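Local structure of phytase (Debaryomyces castellii, 2GFI) at residues I142-K147 / I326-T331; I338-I343 / Y390-A395. The protein hydrolyses phytate (myo-inositol hexakisphosphate), releasing phosphate as a 3-phytase of the histidine acid phosphatase family. All coordinates share one frame; numbering follows the deposited sequence.

Interaction 1: residues I142-K147 / I326-T331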
# COMPACT_ATOMS: atom_id res chain seq x y z
N ILE A 142 5.82 22.64 5.36
CA ILE A 142 6.82 21.86 6.07
C ILE A 142 7.76 21.14 5.10
O ILE A 142 8.96 21.20 5.25
CB ILE A 142 6.14 20.81 6.99
CG1 ILE A 142 5.30 21.46 8.09
CG2 ILE A 142 7.17 19.80 7.52
CD1 ILE A 142 4.52 20.41 9.00
N ALA A 143 7.17 20.46 4.13
CA ALA A 143 7.88 19.64 3.17
C ALA A 143 8.76 20.53 2.35
O ALA A 143 9.87 20.16 1.95
CB ALA A 143 6.87 18.91 2.25
N PHE A 144 8.22 21.70 2.04
CA PHE A 144 8.91 22.64 1.20
C PHE A 144 10.12 23.17 1.96
O PHE A 144 11.19 23.29 1.40
CB PHE A 144 7.95 23.76 0.80
CG PHE A 144 8.45 24.63 -0.33
CD1 PHE A 144 8.06 24.37 -1.66
CD2 PHE A 144 9.29 25.74 -0.08
CE1 PHE A 144 8.48 25.19 -2.71
CE2 PHE A 144 9.69 26.56 -1.12
CZ PHE A 144 9.29 26.29 -2.42
N ARG A 145 9.97 23.50 3.24
CA ARG A 145 11.12 23.90 4.03
C ARG A 145 12.13 22.78 4.06
O ARG A 145 13.31 23.03 3.87
CB ARG A 145 10.76 24.30 5.46
CG ARG A 145 12.01 24.51 6.34
CD ARG A 145 12.96 25.68 5.97
NE ARG A 145 12.42 26.75 6.70
CZ ARG A 145 12.90 27.34 7.77
NH1 ARG A 145 14.12 27.14 8.24
NH2 ARG A 145 12.10 28.21 8.31
N THR A 146 11.68 21.55 4.31
CA THR A 146 12.59 20.40 4.35
C THR A 146 13.42 20.28 3.07
O THR A 146 14.59 20.08 3.15
CB THR A 146 11.86 19.08 4.61
OG1 THR A 146 11.32 19.08 5.92
CG2 THR A 146 12.86 17.95 4.70
N LYS A 147 12.80 20.45 1.90
CA LYS A 147 13.49 20.37 0.62
C LYS A 147 14.36 21.58 0.27
O LYS A 147 15.51 21.42 -0.20
CB LYS A 147 12.49 20.14 -0.52
CG LYS A 147 13.21 19.71 -1.79
CD LYS A 147 12.30 19.25 -2.92
CE LYS A 147 13.12 18.94 -4.18
NZ LYS A 147 12.23 18.60 -5.36
N ILE A 326 13.69 32.23 -2.40
CA ILE A 326 12.48 31.42 -2.28
C ILE A 326 11.29 32.28 -2.58
O ILE A 326 10.96 33.21 -1.82
CB ILE A 326 12.38 30.79 -0.87
CG1 ILE A 326 13.56 29.87 -0.62
CG2 ILE A 326 11.12 29.99 -0.72
CD1 ILE A 326 13.72 29.50 0.86
N TRP A 327 10.64 31.98 -3.70
CA TRP A 327 9.49 32.71 -4.18
C TRP A 327 8.25 31.87 -3.94
O TRP A 327 8.18 30.73 -4.39
CB TRP A 327 9.69 33.06 -5.66
CG TRP A 327 10.96 33.84 -5.78
CD1 TRP A 327 12.17 33.38 -6.23
CD2 TRP A 327 11.18 35.18 -5.32
NE1 TRP A 327 13.11 34.37 -6.10
CE2 TRP A 327 12.54 35.49 -5.55
CE3 TRP A 327 10.36 36.16 -4.76
CZ2 TRP A 327 13.10 36.75 -5.24
CZ3 TRP A 327 10.91 37.41 -4.44
CH2 TRP A 327 12.27 37.69 -4.69
N LEU A 328 7.31 32.43 -3.17
CA LEU A 328 6.10 31.77 -2.75
C LEU A 328 4.90 32.61 -3.17
O LEU A 328 4.62 33.67 -2.60
CB LEU A 328 6.10 31.59 -1.23
CG LEU A 328 7.34 30.95 -0.61
CD1 LEU A 328 7.27 31.01 0.90
CD2 LEU A 328 7.51 29.49 -1.09
N SER A 329 4.18 32.10 -4.18
CA SER A 329 3.04 32.79 -4.78
C SER A 329 1.84 31.87 -4.73
O SER A 329 1.92 30.69 -5.09
CB SER A 329 3.30 33.14 -6.25
OG SER A 329 4.42 33.98 -6.36
N PHE A 330 0.71 32.45 -4.34
CA PHE A 330 -0.53 31.76 -4.07
C PHE A 330 -1.63 32.45 -4.83
O PHE A 330 -1.77 33.65 -4.73
CB PHE A 330 -0.81 31.79 -2.58
CG PHE A 330 0.18 31.03 -1.80
CD1 PHE A 330 -0.03 29.69 -1.52
CD2 PHE A 330 1.37 31.64 -1.38
CE1 PHE A 330 0.91 28.98 -0.83
CE2 PHE A 330 2.31 30.94 -0.69
CZ PHE A 330 2.08 29.59 -0.41
N THR A 331 -2.40 31.68 -5.59
CA THR A 331 -3.41 32.23 -6.45
C THR A 331 -4.43 31.13 -6.78
O THR A 331 -4.51 30.16 -6.05
CB THR A 331 -2.76 32.90 -7.68
OG1 THR A 331 -3.76 33.56 -8.46
CG2 THR A 331 -2.13 31.86 -8.61

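Interaction 2: residues I338-I343 / Y390-A395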
# COMPACT_ATOMS: atom_id res chain seq x y z
N ILE A 338 -3.70 29.43 -16.74
CA ILE A 338 -3.31 30.42 -17.71
C ILE A 338 -1.79 30.59 -17.72
O ILE A 338 -1.17 30.64 -18.77
CB ILE A 338 -4.04 31.75 -17.42
CG1 ILE A 338 -5.57 31.58 -17.63
CG2 ILE A 338 -3.44 32.89 -18.24
CD1 ILE A 338 -6.41 32.68 -17.01
N PHE A 339 -1.18 30.66 -16.54
CA PHE A 339 0.27 30.61 -16.42
C PHE A 339 0.84 29.45 -17.25
O PHE A 339 1.71 29.68 -18.09
CB PHE A 339 0.67 30.51 -14.93
CG PHE A 339 2.14 30.55 -14.66
CD1 PHE A 339 3.06 31.03 -15.60
CD2 PHE A 339 2.62 30.17 -13.40
CE1 PHE A 339 4.43 31.09 -15.29
CE2 PHE A 339 4.02 30.20 -13.11
CZ PHE A 339 4.90 30.68 -14.04
N HIS A 340 0.31 28.24 -17.07
CA HIS A 340 0.73 27.04 -17.83
C HIS A 340 0.46 27.10 -19.30
O HIS A 340 1.16 26.47 -20.09
CB HIS A 340 0.11 25.76 -17.23
CG HIS A 340 0.89 25.22 -16.08
ND1 HIS A 340 1.88 24.26 -16.22
CD2 HIS A 340 0.87 25.55 -14.77
CE1 HIS A 340 2.42 24.01 -15.04
NE2 HIS A 340 1.83 24.79 -14.14
N SER A 341 -0.56 27.85 -19.69
CA SER A 341 -0.77 28.14 -21.11
C SER A 341 0.51 28.78 -21.71
O SER A 341 0.91 28.46 -22.83
CB SER A 341 -1.95 29.08 -21.29
OG SER A 341 -2.38 29.03 -22.62
N ALA A 342 1.15 29.65 -20.94
CA ALA A 342 2.39 30.21 -21.40
C ALA A 342 3.60 29.32 -21.10
O ALA A 342 4.48 29.25 -21.95
CB ALA A 342 2.58 31.62 -20.89
N ILE A 343 3.66 28.68 -19.94
CA ILE A 343 4.76 27.72 -19.65
C ILE A 343 4.87 26.68 -20.73
O ILE A 343 5.97 26.37 -21.20
CB ILE A 343 4.61 27.01 -18.27
CG1 ILE A 343 4.65 28.02 -17.11
CG2 ILE A 343 5.74 25.98 -18.09
CD1 ILE A 343 4.03 27.52 -15.80
N TYR A 390 10.76 22.28 -13.93
CA TYR A 390 9.44 22.36 -13.33
C TYR A 390 9.06 21.10 -12.57
O TYR A 390 9.26 20.00 -13.06
CB TYR A 390 8.43 22.56 -14.43
CG TYR A 390 8.37 23.97 -14.92
CD1 TYR A 390 7.46 24.88 -14.35
CD2 TYR A 390 9.22 24.42 -15.94
CE1 TYR A 390 7.39 26.17 -14.80
CE2 TYR A 390 9.15 25.74 -16.40
CZ TYR A 390 8.25 26.59 -15.82
OH TYR A 390 8.17 27.89 -16.26
N VAL A 391 8.49 21.27 -11.37
CA VAL A 391 7.90 20.19 -10.62
C VAL A 391 6.44 20.60 -10.41
O VAL A 391 6.14 21.53 -9.64
CB VAL A 391 8.65 19.96 -9.27
CG1 VAL A 391 8.33 18.60 -8.69
CG2 VAL A 391 10.19 20.07 -9.44
N ILE A 392 5.53 19.93 -11.13
CA ILE A 392 4.12 20.23 -11.08
C ILE A 392 3.48 19.13 -10.26
O ILE A 392 3.58 17.93 -10.58
CB ILE A 392 3.55 20.20 -12.47
CG1 ILE A 392 4.42 20.99 -13.45
CG2 ILE A 392 2.04 20.61 -12.44
CD1 ILE A 392 4.76 22.42 -12.97
N ASN A 393 2.87 19.52 -9.16
CA ASN A 393 2.21 18.56 -8.26
C ASN A 393 3.07 17.34 -8.01
O ASN A 393 2.63 16.20 -8.17
CB ASN A 393 0.86 18.23 -8.81
CG ASN A 393 0.09 19.45 -9.02
OD1 ASN A 393 -0.44 19.70 -10.10
ND2 ASN A 393 0.07 20.29 -8.01
N ASP A 394 4.31 17.63 -7.63
CA ASP A 394 5.27 16.66 -7.17
C ASP A 394 5.86 15.76 -8.23
O ASP A 394 6.43 14.73 -7.89
CB ASP A 394 4.72 15.83 -6.03
CG ASP A 394 4.47 16.64 -4.82
OD1 ASP A 394 5.41 17.35 -4.40
OD2 ASP A 394 3.38 16.61 -4.20
N ALA A 395 5.77 16.17 -9.48
CA ALA A 395 6.37 15.43 -10.58
C ALA A 395 7.24 16.36 -11.39
O ALA A 395 6.82 17.46 -11.68
CB ALA A 395 5.28 14.85 -11.47

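Interaction 1: residues I142-K147 / I326-T331
Phe-144 is the one residue of helix segment 142-147 that touches strand segment 326-331, where it meets Ile-326 and Leu-328. Its CG lies anti to the backbone N (chi1 -166°), which carries the ring off the helix toward the strand. The touching is done by the far end of the ring. Phe-144 CE2 lies 3.7 Å from Ile-326 CG2, and this methyl sits at the ring edge, near the ring plane. Phe-144 CE2 is also 3.7 Å from Leu-328 CD2, a methyl that approaches the ring obliquely. Phe-144 CZ follows at 3.9 Å from Leu-328 CD2. The phenyl end thus rests against two methyls from alternate residues, which project from the same side of the strand. The CB of Leu-328 does not point straight at the helix, but the end of its side chain, CD2, comes nearer. No hydrogen bond crosses the contact, which is small and wholly apolar. Within the helix, Thr-146 N bonds to Ile-142 O at 2.9 Å. Further along, Lys-147 turns to other partners: its NZ forms a salt bridge with Glu-378 and a hydrogen bond to the backbone O of Thr-53. The Phe-144 ring also meets Phe-175 of helix 166-180 edge-to-face and touches Val-64 of strand 59-69. Helix 133-148 thereby packs on one face of the central sheet, beside helix 166-180. In that sheet, strand 326-331 runs parallel to both of its neighbours, 59-69 and 158-163.

Interaction 2: residues I338-I343 / Y390-A395
Ile-343 lays its CG2 methyl over one face of the Tyr-390 ring. This is a CH-pi contact: Ile-343 CG2 is 3.8 Å from the centroid of the Tyr-390 ring, 26° off the ring normal. Ile-343 CG2 is shifted toward the hydroxyl end, and its nearest ring atom is Tyr-390 CZ at 3.4 Å. The other branch runs beside the same ring, with Ile-343 CD1 3.8 Å from Tyr-390 CE1. With CG1 of Ile-343 beside the backbone N (chi1 -62°), CG2 is turned to the Tyr-390 face, while CD1 covers the centres of the Phe-339 and His-340 rings, one face of each, within the helix. The second contact is between His-340 and Ile-392. Here Ile-392 CD1 comes to the imidazole edge, in its plane, 3.5 Å from His-340 CE1. The polar ends are held by other residues. His-340 NE2 hydrogen-bonds with Thr-375 OG1 on strand 374-382, and Tyr-390 OH with Tyr-415 OH on helix 412-423. Cutting Tyr-390 back to an alanine is likely to leave the Ile-343 methyl without its aromatic face and Tyr-415 without this hydroxyl partner. From Ile-392 to Ala-395 the chain makes a type I' beta turn. The side chain of His-340 lies about 9 Å from that of Asp-333, the predicted proton donor. No hydrogen bond joins segments 338-343 and 390-395. Shape fit and CH-pi packing therefore hold them together, and the buried residues His-340 and Tyr-390 can pack this way because Thr-375 and Tyr-415 satisfy NE2 and OH.

How the interactions relate
Both contacts are buried, and each sets a helix against the same mixed sheet. They use different helices and different strands. Strand 326-331 of interaction 1 leads in the chain into helix 333-343 of interaction 2, so the two are in series, with centres 15 Å apart and no touch between them. Neither has a hydrogen bond across it. Interaction 1 is the smaller, with one phenyl against two aliphatic side chains. Interaction 2 buries about twice the area and mixes aliphatic with aromatic groups; His-340 NE2 and Tyr-390 OH each hydrogen-bond with a residue outside the two segments. The touching residues of interaction 1 lie away from the annotated sites, while His-340 is near the predicted proton donor.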